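Side-chain contacts in putative oxidoreductase (Bacteroides fragilis NCTC 9343, PDB 3EOF), which binds flavin mononucleotide within a two-subunit assembly and is probably a nitroreductase-type oxidoreductase: residues Asp4-Lys7 against Asn8-Thr11; Arg82-Cys85 against Lys86-Glu90; Pro95-Asn99 against Leu100-Leu104; Tyr195-Lys198 against Glu199-Glu203; Lys205-Ile208 against Glu209-Gln212. All coordinates share one frame; numbering follows the deposited sequence.

All five contacts are local and follow one another along the chain; none nests within or crosses another. Contact 1 ends helix 2-7 and runs into the FMN phosphate site. Contact 2 spans successive turns of helix 82-89, and contact 3 closes the loop that leads from there into helix 100-123. These two touch, with Cys85 SG 3.6 Å from Pro95 CB. Contacts 4 and 5 cover the junction of helices 188-200 and 202-209 and the end of the latter; they meet where Ser200 O lies 3.1 Å from Lys205 NZ. Across the dimer, Tyr87 of contact 2 stacks on Tyr195 of contact 4 in the second subunit.

Contact 1: Asp4-Lys7 against Asn8-Thr11; sequences DTVK and NRRT. With FMN (flavin mononucleotide), chain C.
The C-terminal end of helix 2-7 is closed by Asn8, which returns to Asp4 through its backbone and its side chain at once. Asn8 N donates to Asp4 O at 3.1 Å, and Asn8 ND2 reaches the same oxygen at 3.0 Å, although the N-H points poorly (126°) and this second bond is weak. With its CG placed beside its own backbone N (chi1 -67°), the amide hangs over the last turn, where it can share that acceptor. One residue on, Arg9 N binds Val6 O at 3.1 Å, approaching from above the carbonyl plane. The chain that leaves this helix end is part of the FMN phosphate site. Arg10 curls back and holds Asn8 O side-on with two nitrogens, NH2 at 2.8 Å and NE at 3.2 Å, both from the same face of the carbonyl. Arg9 sends its guanidinium on to the phosphate, where NH1 meets FMN O1P near the guanidinium plane at 2.8 Å. Thr11 OG1 donates to the same O1P at 2.7 Å, while Thr11 N gives FMN O3P an almost straight bond (2.8 Å, 171°). Glu122 forms a salt bridge with Arg9 NH2, and Arg171 and Arg13 also bind the FMN.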
# COMPACT_ATOMS: atom_id res chain seq x y z
N ASP A 4 7.46 17.99 7.98
CA ASP A 4 8.22 18.93 7.17
C ASP A 4 9.03 18.09 6.18
O ASP A 4 9.14 18.44 5.01
CB ASP A 4 9.09 19.81 8.09
CG ASP A 4 8.34 20.22 9.38
OD1 ASP A 4 7.19 20.74 9.30
OD2 ASP A 4 8.88 19.97 10.47
N THR A 5 9.56 16.96 6.63
CA THR A 5 10.26 16.04 5.75
C THR A 5 9.36 15.56 4.63
O THR A 5 9.80 15.54 3.48
CB THR A 5 10.81 14.80 6.47
OG1 THR A 5 11.64 15.23 7.54
CG2 THR A 5 11.63 13.93 5.50
N VAL A 6 8.12 15.17 4.96
CA VAL A 6 7.22 14.69 3.91
C VAL A 6 6.79 15.85 2.99
O VAL A 6 6.71 15.68 1.78
CB VAL A 6 5.99 13.91 4.46
CG1 VAL A 6 5.09 13.45 3.32
CG2 VAL A 6 6.47 12.68 5.20
N LYS A 7 6.54 17.02 3.56
CA LYS A 7 6.11 18.18 2.79
C LYS A 7 7.12 18.48 1.69
O LYS A 7 6.75 18.83 0.56
CB LYS A 7 5.94 19.42 3.71
CG LYS A 7 4.66 19.41 4.55
CD LYS A 7 4.45 20.62 5.49
CE LYS A 7 3.00 20.63 6.06
NZ LYS A 7 2.61 21.86 6.84
N ASN A 8 8.39 18.31 2.03
CA ASN A 8 9.52 18.61 1.16
C ASN A 8 10.18 17.43 0.51
O ASN A 8 11.25 17.58 -0.06
CB ASN A 8 10.55 19.38 1.99
CG ASN A 8 10.02 20.72 2.35
OD1 ASN A 8 9.64 21.49 1.47
ND2 ASN A 8 9.94 21.01 3.64
N ARG A 9 9.54 16.28 0.56
CA ARG A 9 10.12 15.08 0.03
C ARG A 9 10.06 15.07 -1.51
O ARG A 9 9.23 15.69 -2.16
CB ARG A 9 9.45 13.80 0.59
CG ARG A 9 8.04 13.47 -0.00
CD ARG A 9 7.66 12.04 0.17
NE ARG A 9 8.63 11.19 -0.46
CZ ARG A 9 8.66 10.90 -1.76
NH1 ARG A 9 7.74 11.36 -2.59
NH2 ARG A 9 9.62 10.12 -2.24
N ARG A 10 11.00 14.34 -2.06
CA ARG A 10 11.04 14.13 -3.46
C ARG A 10 11.77 12.83 -3.65
O ARG A 10 12.58 12.43 -2.81
CB ARG A 10 11.70 15.31 -4.16
CG ARG A 10 13.11 15.54 -3.80
CD ARG A 10 13.42 16.98 -3.89
NE ARG A 10 12.85 17.73 -2.78
CZ ARG A 10 12.73 19.06 -2.77
NH1 ARG A 10 13.11 19.78 -3.81
NH2 ARG A 10 12.19 19.67 -1.72
N THR A 11 11.48 12.18 -4.77
CA THR A 11 12.08 10.94 -5.14
C THR A 11 13.54 11.23 -5.54
O THR A 11 13.81 12.19 -6.25
CB THR A 11 11.30 10.24 -6.34
OG1 THR A 11 10.06 9.71 -5.88
CG2 THR A 11 12.08 9.09 -6.88
N1 FMN C . 10.05 6.43 -10.58
C2 FMN C . 10.88 5.98 -11.61
O2 FMN C . 11.83 6.67 -12.02
N3 FMN C . 10.65 4.74 -12.22
C4 FMN C . 9.58 3.90 -11.85
O4 FMN C . 9.65 2.65 -12.12
C4A FMN C . 8.74 4.40 -10.81
N5 FMN C . 7.66 3.63 -10.39
C5A FMN C . 6.84 4.04 -9.35
C6 FMN C . 5.79 3.19 -8.98
C7 FMN C . 4.92 3.53 -7.96
C7M FMN C . 3.80 2.58 -7.64
C8 FMN C . 5.08 4.75 -7.31
C8M FMN C . 4.29 4.99 -6.07
C9 FMN C . 6.14 5.62 -7.67
C9A FMN C . 7.04 5.28 -8.71
N10 FMN C . 8.12 6.09 -9.14
C10 FMN C . 8.96 5.65 -10.18
C1' FMN C . 8.37 7.49 -8.57
C2' FMN C . 7.34 8.45 -9.13
O2' FMN C . 7.64 8.67 -10.52
C3' FMN C . 7.24 9.72 -8.31
O3' FMN C . 6.73 9.48 -6.99
C4' FMN C . 6.36 10.78 -8.98
O4' FMN C . 6.99 11.29 -10.15
C5' FMN C . 6.21 11.96 -8.07
O5' FMN C . 7.55 12.33 -7.74
P FMN C . 8.01 12.58 -6.19
O1P FMN C . 7.92 11.27 -5.38
O2P FMN C . 7.08 13.60 -5.59
O3P FMN C . 9.41 13.21 -6.32

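Contact 2: Arg82-Cys85 against Lys86-Glu90; sequences RRFC and KYCQE
Phe84, Tyr87 and Cys88 meet on one flank of helix 82-89, while Arg82 and Lys86 lie along another. Phe84 has its CG trans to the backbone N (chi1 -167°), which stands the ring out from the helix where its CD2-CE2 side meets Cys88 and its CD1-CE1 side meets Tyr87. Cys88 keeps SG beside its backbone N (chi1 -70°), and the sulfur comes within 3.4 Å of Phe84 CE2. Cys88 SG lies 4.1 Å from the Phe84 ring centroid, an oblique sulfur-aromatic contact. Phe84 CE1 approaches the edge of the Tyr87 ring, 3.8 Å from Tyr87 CD2; the planes stand 73° apart and the rings meet obliquely. Beneath these side chains the helix is regular: Cys88 N donates to Phe84 O at 2.9 Å, and Lys86 N to Arg82 O at 2.9 Å.

Arg82, extended from CG to NE, runs beside Lys86, whose chain is bent near its end and has two conformers. In one of them Lys86 NZ comes 3.4 Å from Arg82 NH2, a like-charge approach as uncertain as the ammonium itself. In the second subunit, Asp185 forms a salt bridge with Arg82 NE and a long, weak ion pair with Lys86 NZ. Tyr87 OH is hydrogen-bonded to Glu199 of that subunit, and its ring stacks on Tyr195 there. The chemistry is thus divided: a sulfur-aromatic cluster with one polar end, the Tyr87 hydroxyl, bonded across the interface, and two cations that probably share an acidic partner there.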
# COMPACT_ATOMS: atom_id res chain seq x y z
N ARG A 82 3.32 -17.30 2.65
CA ARG A 82 4.05 -18.54 2.79
C ARG A 82 4.53 -18.77 4.20
O ARG A 82 4.38 -19.88 4.75
CB ARG A 82 5.27 -18.55 1.87
CG ARG A 82 6.03 -19.88 1.96
CD ARG A 82 7.07 -19.94 0.92
NE ARG A 82 7.64 -21.27 0.83
CZ ARG A 82 7.18 -22.24 0.05
NH1 ARG A 82 6.12 -22.05 -0.73
NH2 ARG A 82 7.78 -23.41 0.07
N ARG A 83 5.18 -17.77 4.78
CA ARG A 83 5.65 -17.91 6.15
C ARG A 83 4.48 -18.27 7.08
O ARG A 83 4.58 -19.22 7.89
CB ARG A 83 6.39 -16.66 6.61
CG ARG A 83 6.91 -16.74 8.05
CD ARG A 83 7.74 -15.53 8.37
NE ARG A 83 6.95 -14.37 8.10
CZ ARG A 83 7.14 -13.45 7.16
NH1 ARG A 83 8.21 -13.37 6.40
NH2 ARG A 83 6.24 -12.50 7.07
N PHE A 84 3.37 -17.55 6.99
CA PHE A 84 2.22 -17.89 7.82
C PHE A 84 1.68 -19.30 7.54
O PHE A 84 1.34 -20.01 8.45
CB PHE A 84 1.07 -16.89 7.66
CG PHE A 84 0.03 -17.05 8.72
CD1 PHE A 84 0.33 -16.70 10.03
CD2 PHE A 84 -1.21 -17.60 8.42
CE1 PHE A 84 -0.60 -16.87 11.06
CE2 PHE A 84 -2.15 -17.77 9.42
CZ PHE A 84 -1.84 -17.41 10.76
N CYS A 85 1.60 -19.73 6.27
CA CYS A 85 1.09 -21.06 6.01
C CYS A 85 2.00 -22.12 6.52
O CYS A 85 1.52 -23.18 6.89
CB CYS A 85 0.82 -21.30 4.53
SG CYS A 85 -0.51 -20.23 3.98
N LYS A 86 3.31 -21.88 6.50
CA LYS A 86 4.27 -22.85 7.00
C LYS A 86 4.05 -22.93 8.51
O LYS A 86 4.07 -23.99 9.08
CB LYS A 86 5.72 -22.50 6.57
CG LYS A 86 6.14 -23.16 5.22
CD LYS A 86 7.59 -22.77 4.76
CE LYS A 86 8.35 -23.94 4.18
NZ LYS A 86 7.63 -24.73 3.15
N TYR A 87 3.79 -21.80 9.14
CA TYR A 87 3.47 -21.76 10.57
C TYR A 87 2.20 -22.60 10.84
O TYR A 87 2.17 -23.39 11.76
CB TYR A 87 3.27 -20.32 11.00
CG TYR A 87 2.90 -20.08 12.46
CD1 TYR A 87 3.46 -20.84 13.47
CD2 TYR A 87 2.04 -19.04 12.82
CE1 TYR A 87 3.14 -20.60 14.83
CE2 TYR A 87 1.71 -18.80 14.19
CZ TYR A 87 2.27 -19.57 15.17
OH TYR A 87 1.97 -19.35 16.54
N CYS A 88 1.18 -22.45 9.98
CA CYS A 88 -0.07 -23.23 10.10
C CYS A 88 0.24 -24.72 10.04
O CYS A 88 -0.18 -25.50 10.89
CB CYS A 88 -1.05 -22.84 8.98
SG CYS A 88 -1.77 -21.18 9.15
N GLN A 89 1.00 -25.12 9.02
CA GLN A 89 1.40 -26.51 8.81
C GLN A 89 2.15 -27.09 9.99
O GLN A 89 2.16 -28.30 10.18
CB GLN A 89 2.20 -26.60 7.52
CG GLN A 89 1.27 -26.29 6.31
CD GLN A 89 1.96 -25.91 5.01
OE1 GLN A 89 3.18 -25.63 4.95
NE2 GLN A 89 1.16 -25.85 3.94
N GLU A 90 2.72 -26.23 10.83
CA GLU A 90 3.47 -26.69 12.00
C GLU A 90 2.66 -26.59 13.28
O GLU A 90 3.18 -26.93 14.35
CB GLU A 90 4.79 -25.92 12.15
CG GLU A 90 5.77 -26.11 11.00
CD GLU A 90 6.16 -27.56 10.76
OE1 GLU A 90 6.35 -28.33 11.73
OE2 GLU A 90 6.22 -27.93 9.56

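Contact 3: Pro95-Asn99 against Leu100-Leu104; sequences PGYGN and LMSFL
This is a helix N-cap: Asn99, just before helix 100-123, uses its side chain to hold Ser102 in the first turn, in a buried part of the dimer. Asn99 OD1 accepts from Ser102 N at 3.2 Å and from Ser102 OG at 2.8 Å, so one amide oxygen takes both the Ser102 N-H and the Ser102 hydroxyl. The backbone N-H arrives from close to the line of the amide C=O (158°), and the hydroxyl from a more bent angle. Asn99 reaches this position with CG lying between its backbone N and carbonyl carbon (chi1 47°), folding the amide back over the helix start. The regular helical bonding begins beside it, with Phe103 N bonded to Asn99 O at 3.0 Å.

The same amide also clasps the loop before the cap. Asn99 ND2 donates to Gly96 O at 2.7 Å; the acceptor lies in the amide plane, while the nitrogen stands well above the Gly96 carbonyl plane. Between them the chain makes an inverse gamma turn centred on Gly98, with a weak bond of 3.0 Å from Asn99 N to Tyr97 O. Ser102 OG sits at the edge of the Tyr97 ring, 3.5 Å from CD1 of that tyrosine. Asn230 of the second subunit also binds Gly96 O, and Ser234 of that subunit bonds to the backbone N of Met101, a selenomethionine.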
# COMPACT_ATOMS: atom_id res chain seq x y z
N PRO A 95 -4.54 -23.78 6.34
CA PRO A 95 -4.61 -22.44 5.78
C PRO A 95 -5.40 -22.39 4.49
O PRO A 95 -5.38 -23.36 3.74
CB PRO A 95 -3.16 -22.12 5.49
CG PRO A 95 -2.55 -23.39 5.19
CD PRO A 95 -3.21 -24.37 6.13
N GLY A 96 -6.13 -21.28 4.27
CA GLY A 96 -6.85 -21.06 3.02
C GLY A 96 -6.57 -19.70 2.43
O GLY A 96 -7.49 -18.88 2.24
N TYR A 97 -5.29 -19.47 2.13
CA TYR A 97 -4.78 -18.18 1.67
C TYR A 97 -4.28 -18.15 0.23
O TYR A 97 -3.75 -17.15 -0.21
CB TYR A 97 -3.74 -17.70 2.65
CG TYR A 97 -4.29 -17.72 4.09
CD1 TYR A 97 -5.31 -16.87 4.48
CD2 TYR A 97 -3.76 -18.58 5.06
CE1 TYR A 97 -5.82 -16.86 5.80
CE2 TYR A 97 -4.26 -18.59 6.40
CZ TYR A 97 -5.31 -17.76 6.74
OH TYR A 97 -5.80 -17.74 8.03
N GLY A 98 -4.54 -19.20 -0.52
CA GLY A 98 -4.14 -19.27 -1.91
C GLY A 98 -5.24 -18.74 -2.77
O GLY A 98 -5.72 -19.43 -3.69
N ASN A 99 -5.59 -17.48 -2.51
CA ASN A 99 -6.68 -16.81 -3.21
C ASN A 99 -6.42 -15.31 -3.36
O ASN A 99 -5.51 -14.77 -2.75
CB ASN A 99 -7.99 -17.13 -2.52
CG ASN A 99 -7.89 -16.98 -1.06
OD1 ASN A 99 -7.76 -15.86 -0.58
ND2 ASN A 99 -7.94 -18.09 -0.34
N LEU A 100 -7.16 -14.68 -4.26
CA LEU A 100 -6.95 -13.28 -4.58
C LEU A 100 -7.12 -12.36 -3.38
O LEU A 100 -6.37 -11.40 -3.20
CB LEU A 100 -7.87 -12.86 -5.71
CG LEU A 100 -7.78 -11.41 -6.20
CD1 LEU A 100 -6.39 -11.17 -6.76
CD2 LEU A 100 -8.88 -11.13 -7.21
N MSE A 101 -8.14 -12.64 -2.58
CA MSE A 101 -8.42 -11.83 -1.40
C MSE A 101 -7.23 -11.76 -0.49
O MSE A 101 -6.88 -10.69 -0.02
CB MSE A 101 -9.58 -12.42 -0.61
CG MSE A 101 -9.97 -11.62 0.63
SE MSE A 101 -10.68 -9.76 0.21
CE MSE A 101 -11.22 -9.34 2.08
N SER A 102 -6.62 -12.92 -0.25
CA SER A 102 -5.48 -13.07 0.64
C SER A 102 -4.28 -12.39 0.02
O SER A 102 -3.49 -11.79 0.72
CB SER A 102 -5.20 -14.55 0.92
OG SER A 102 -6.27 -15.13 1.64
N PHE A 103 -4.13 -12.51 -1.31
CA PHE A 103 -3.07 -11.80 -2.01
C PHE A 103 -3.21 -10.31 -1.82
O PHE A 103 -2.23 -9.61 -1.54
CB PHE A 103 -3.05 -12.11 -3.54
CG PHE A 103 -2.23 -11.11 -4.33
CD1 PHE A 103 -0.84 -11.10 -4.25
CD2 PHE A 103 -2.87 -10.07 -5.02
CE1 PHE A 103 -0.08 -10.12 -4.91
CE2 PHE A 103 -2.12 -9.10 -5.70
CZ PHE A 103 -0.72 -9.13 -5.64
N LEU A 104 -4.41 -9.78 -1.98
CA LEU A 104 -4.61 -8.36 -1.77
C LEU A 104 -4.36 -7.96 -0.32
O LEU A 104 -3.80 -6.90 -0.06
CB LEU A 104 -6.00 -7.93 -2.22
CG LEU A 104 -6.31 -6.43 -2.05
CD1 LEU A 104 -5.35 -5.54 -2.79
CD2 LEU A 104 -7.81 -6.15 -2.44

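Contact 4: Tyr195-Lys198 against Glu199-Glu203; sequences YAYK and ESLPE
Tyr197 O is gripped twice by Ser200, whose OG donates at 2.6 Å and whose backbone N donates to that Tyr197 oxygen at 3.1 Å. The hydroxyl lies in the carbonyl plane on a lone pair, whereas the N-H comes from well above that plane, 65° out of it. A Ser200 chi1 of 76° puts OG between its backbone N and carbonyl carbon, within reach of Tyr197 O. Near the end of helix 188-200 the bonding weakens: Glu199 N still makes an ordinary bond to Tyr195 O (3.0 Å), but the bond from Leu201 N to Lys198 O is long and weak at 3.4 Å.

Leu201 then lays its CD2 methyl over one face of the Tyr197 ring. The methyl is 3.9 Å from the ring centroid and 30° off the normal, a CH-pi contact displaced toward Tyr197 CZ, which is 3.5 Å from Leu201 CD2.

Leu201 is itself the N-cap of helix 202-209, so the contact occupies the junction between two consecutive helices. Lys198 forms a salt bridge with Asp170 in a loop of the same chain, and Glu199 forms a salt bridge with Arg91 and a hydrogen bond with Tyr87 of the second subunit, the latter on its helix 82-89.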
# COMPACT_ATOMS: atom_id res chain seq x y z
N TYR A 195 -5.97 20.86 -13.10
CA TYR A 195 -4.79 20.59 -13.91
C TYR A 195 -4.10 21.77 -14.56
O TYR A 195 -3.03 21.61 -15.14
CB TYR A 195 -5.16 19.53 -14.98
CG TYR A 195 -5.30 18.15 -14.36
CD1 TYR A 195 -6.51 17.71 -13.84
CD2 TYR A 195 -4.19 17.30 -14.24
CE1 TYR A 195 -6.61 16.46 -13.26
CE2 TYR A 195 -4.29 16.06 -13.68
CZ TYR A 195 -5.50 15.63 -13.19
OH TYR A 195 -5.58 14.38 -12.63
N ALA A 196 -4.68 22.96 -14.45
CA ALA A 196 -4.13 24.19 -15.01
C ALA A 196 -2.66 24.43 -14.63
O ALA A 196 -1.78 24.61 -15.47
CB ALA A 196 -4.99 25.39 -14.56
N TYR A 197 -2.40 24.42 -13.34
CA TYR A 197 -1.05 24.61 -12.83
C TYR A 197 -0.10 23.54 -13.34
O TYR A 197 0.98 23.83 -13.84
CB TYR A 197 -1.06 24.59 -11.29
CG TYR A 197 0.32 24.76 -10.72
CD1 TYR A 197 0.94 26.02 -10.72
CD2 TYR A 197 1.04 23.67 -10.25
CE1 TYR A 197 2.23 26.19 -10.25
CE2 TYR A 197 2.32 23.83 -9.75
CZ TYR A 197 2.91 25.10 -9.76
OH TYR A 197 4.18 25.28 -9.28
N LYS A 198 -0.50 22.28 -13.24
CA LYS A 198 0.35 21.19 -13.75
C LYS A 198 0.74 21.40 -15.21
O LYS A 198 1.89 21.23 -15.58
CB LYS A 198 -0.36 19.84 -13.56
CG LYS A 198 0.44 18.60 -14.03
CD LYS A 198 -0.36 17.29 -13.91
CE LYS A 198 -0.69 16.95 -12.42
NZ LYS A 198 0.55 16.65 -11.62
N GLU A 199 -0.22 21.82 -16.02
CA GLU A 199 0.00 22.03 -17.46
C GLU A 199 0.86 23.23 -17.83
O GLU A 199 1.43 23.28 -18.91
CB GLU A 199 -1.35 22.11 -18.19
CG GLU A 199 -2.05 20.81 -18.12
CD GLU A 199 -3.33 20.77 -18.90
OE1 GLU A 199 -4.00 21.81 -19.01
OE2 GLU A 199 -3.62 19.68 -19.41
N SER A 200 0.95 24.18 -16.92
CA SER A 200 1.72 25.38 -17.11
C SER A 200 3.21 25.19 -16.88
O SER A 200 4.02 26.03 -17.29
CB SER A 200 1.27 26.41 -16.09
OG SER A 200 1.81 26.09 -14.83
N LEU A 201 3.56 24.10 -16.20
CA LEU A 201 4.92 23.85 -15.76
C LEU A 201 5.79 23.49 -16.96
O LEU A 201 5.37 22.72 -17.81
CB LEU A 201 4.95 22.73 -14.70
CG LEU A 201 4.19 22.98 -13.37
CD1 LEU A 201 4.31 21.75 -12.47
CD2 LEU A 201 4.66 24.25 -12.62
N PRO A 202 7.00 24.06 -17.05
CA PRO A 202 7.90 23.77 -18.19
C PRO A 202 8.25 22.29 -18.42
O PRO A 202 8.38 21.88 -19.55
CB PRO A 202 9.17 24.60 -17.87
CG PRO A 202 8.69 25.67 -16.95
CD PRO A 202 7.59 25.05 -16.12
N GLU A 203 8.45 21.54 -17.34
CA GLU A 203 8.75 20.08 -17.42
C GLU A 203 7.70 19.33 -18.23
O GLU A 203 8.01 18.43 -19.01
CB GLU A 203 8.72 19.42 -16.02
CG GLU A 203 9.42 20.11 -14.90
CD GLU A 203 8.57 21.16 -14.21
OE1 GLU A 203 7.86 20.85 -13.21
OE2 GLU A 203 8.69 22.30 -14.63

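Contact 5: Lys205-Ile208 against Glu209-Gln212; sequences KLFI and EENQ
Phe207 and Asn211 are brought together by their first torsions: a chi1 of -164° sets Phe207 CG anti to its backbone N, so the ring stands outward from the helix, while a chi1 of -82° in Asn211 brings its amide nitrogen to the Phe207 carbonyl. Asn211 ND2 donates to Phe207 O at 2.8 Å in a fairly straight bond, with that oxygen near the plane of the amide. The same nitrogen of Asn211 is 3.6 Å from Phe207 CD1 and approaches the ring obliquely, with the amide and ring planes nearly perpendicular. Glu210 has its CG wedged between the backbone N and carbonyl carbon (chi1 69°), which sets Glu210 CG 3.0 Å from Leu206 O and folds the carboxylate back over the helix. Glu210 OE1 lies 3.8 Å from Leu206 CG. Leu206 CD1 is also 3.4 Å from Glu209 OE1, so the leucine touches both carboxylates, Glu209 by CD1 and Glu210 by CG.

The backbone ends the helix in a Schellman motif. Glu210 N still reaches Leu206 O at 2.8 Å along the helix, but Asn211 N turns to Ile208 O at 3.2 Å from above the carbonyl plane. Gln212 adopts positive phi as the C-prime residue, and Gln212 N bonds to Glu209 O at 3.1 Å, closing a type I turn.

Helix 202-209 thus stops on the surface before the loop to helix 216-224. Phe207 rests on Leu216, Val219 and Arg224 of that next helix, and Asn211 touches Val219, so both members of the pair touch helix 216-224.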
# COMPACT_ATOMS: atom_id res chain seq x y z
N LYS A 205 5.33 20.71 -20.28
CA LYS A 205 5.33 21.19 -21.66
C LYS A 205 6.46 20.47 -22.44
O LYS A 205 6.28 20.05 -23.55
CB LYS A 205 5.43 22.73 -21.70
CG LYS A 205 4.12 23.43 -21.19
CD LYS A 205 4.20 24.98 -21.08
CE LYS A 205 5.31 25.42 -20.09
NZ LYS A 205 5.48 26.91 -19.83
N LEU A 206 7.61 20.27 -21.80
CA LEU A 206 8.73 19.57 -22.43
C LEU A 206 8.38 18.11 -22.63
O LEU A 206 8.65 17.55 -23.68
CB LEU A 206 10.04 19.72 -21.60
CG LEU A 206 11.29 19.13 -22.28
CD1 LEU A 206 11.54 19.82 -23.60
CD2 LEU A 206 12.52 19.17 -21.39
N PHE A 207 7.75 17.51 -21.63
CA PHE A 207 7.32 16.11 -21.70
C PHE A 207 6.39 15.86 -22.90
O PHE A 207 6.55 14.89 -23.63
CB PHE A 207 6.64 15.78 -20.38
CG PHE A 207 6.47 14.33 -20.12
CD1 PHE A 207 7.53 13.45 -20.27
CD2 PHE A 207 5.27 13.85 -19.61
CE1 PHE A 207 7.37 12.09 -19.98
CE2 PHE A 207 5.11 12.49 -19.31
CZ PHE A 207 6.17 11.62 -19.48
N ILE A 208 5.47 16.79 -23.14
CA ILE A 208 4.55 16.71 -24.30
C ILE A 208 5.30 16.87 -25.62
O ILE A 208 5.08 16.13 -26.59
CB ILE A 208 3.48 17.86 -24.21
CG1 ILE A 208 2.56 17.69 -23.01
CG2 ILE A 208 2.68 17.95 -25.49
CD1 ILE A 208 1.76 19.00 -22.62
N GLU A 209 6.16 17.87 -25.66
CA GLU A 209 6.90 18.19 -26.87
C GLU A 209 7.84 17.04 -27.26
O GLU A 209 7.81 16.55 -28.40
CB GLU A 209 7.61 19.54 -26.67
CG GLU A 209 8.28 20.17 -27.89
CD GLU A 209 9.83 20.13 -27.90
OE1 GLU A 209 10.46 20.08 -26.80
OE2 GLU A 209 10.42 20.20 -29.01
N GLU A 210 8.61 16.56 -26.30
CA GLU A 210 9.57 15.51 -26.57
C GLU A 210 8.92 14.16 -26.83
O GLU A 210 9.61 13.20 -27.19
CB GLU A 210 10.64 15.47 -25.48
CG GLU A 210 10.22 15.01 -24.10
CD GLU A 210 11.33 15.19 -23.05
OE1 GLU A 210 12.43 15.70 -23.41
OE2 GLU A 210 11.08 14.84 -21.88
N ASN A 211 7.59 14.07 -26.67
CA ASN A 211 6.83 12.86 -26.95
C ASN A 211 5.91 12.97 -28.17
O ASN A 211 5.19 12.04 -28.46
CB ASN A 211 6.09 12.41 -25.69
CG ASN A 211 6.98 11.63 -24.76
OD1 ASN A 211 7.37 10.51 -25.09
ND2 ASN A 211 7.29 12.19 -23.59
N GLN A 212 6.00 14.09 -28.88
CA GLN A 212 5.24 14.35 -30.10
C GLN A 212 3.73 14.39 -29.87
O GLN A 212 2.96 14.06 -30.77
CB GLN A 212 5.53 13.29 -31.17
CG GLN A 212 7.00 12.97 -31.44
CD GLN A 212 7.76 14.15 -32.00
OE1 GLN A 212 7.95 15.17 -31.33
NE2 GLN A 212 8.21 14.01 -33.25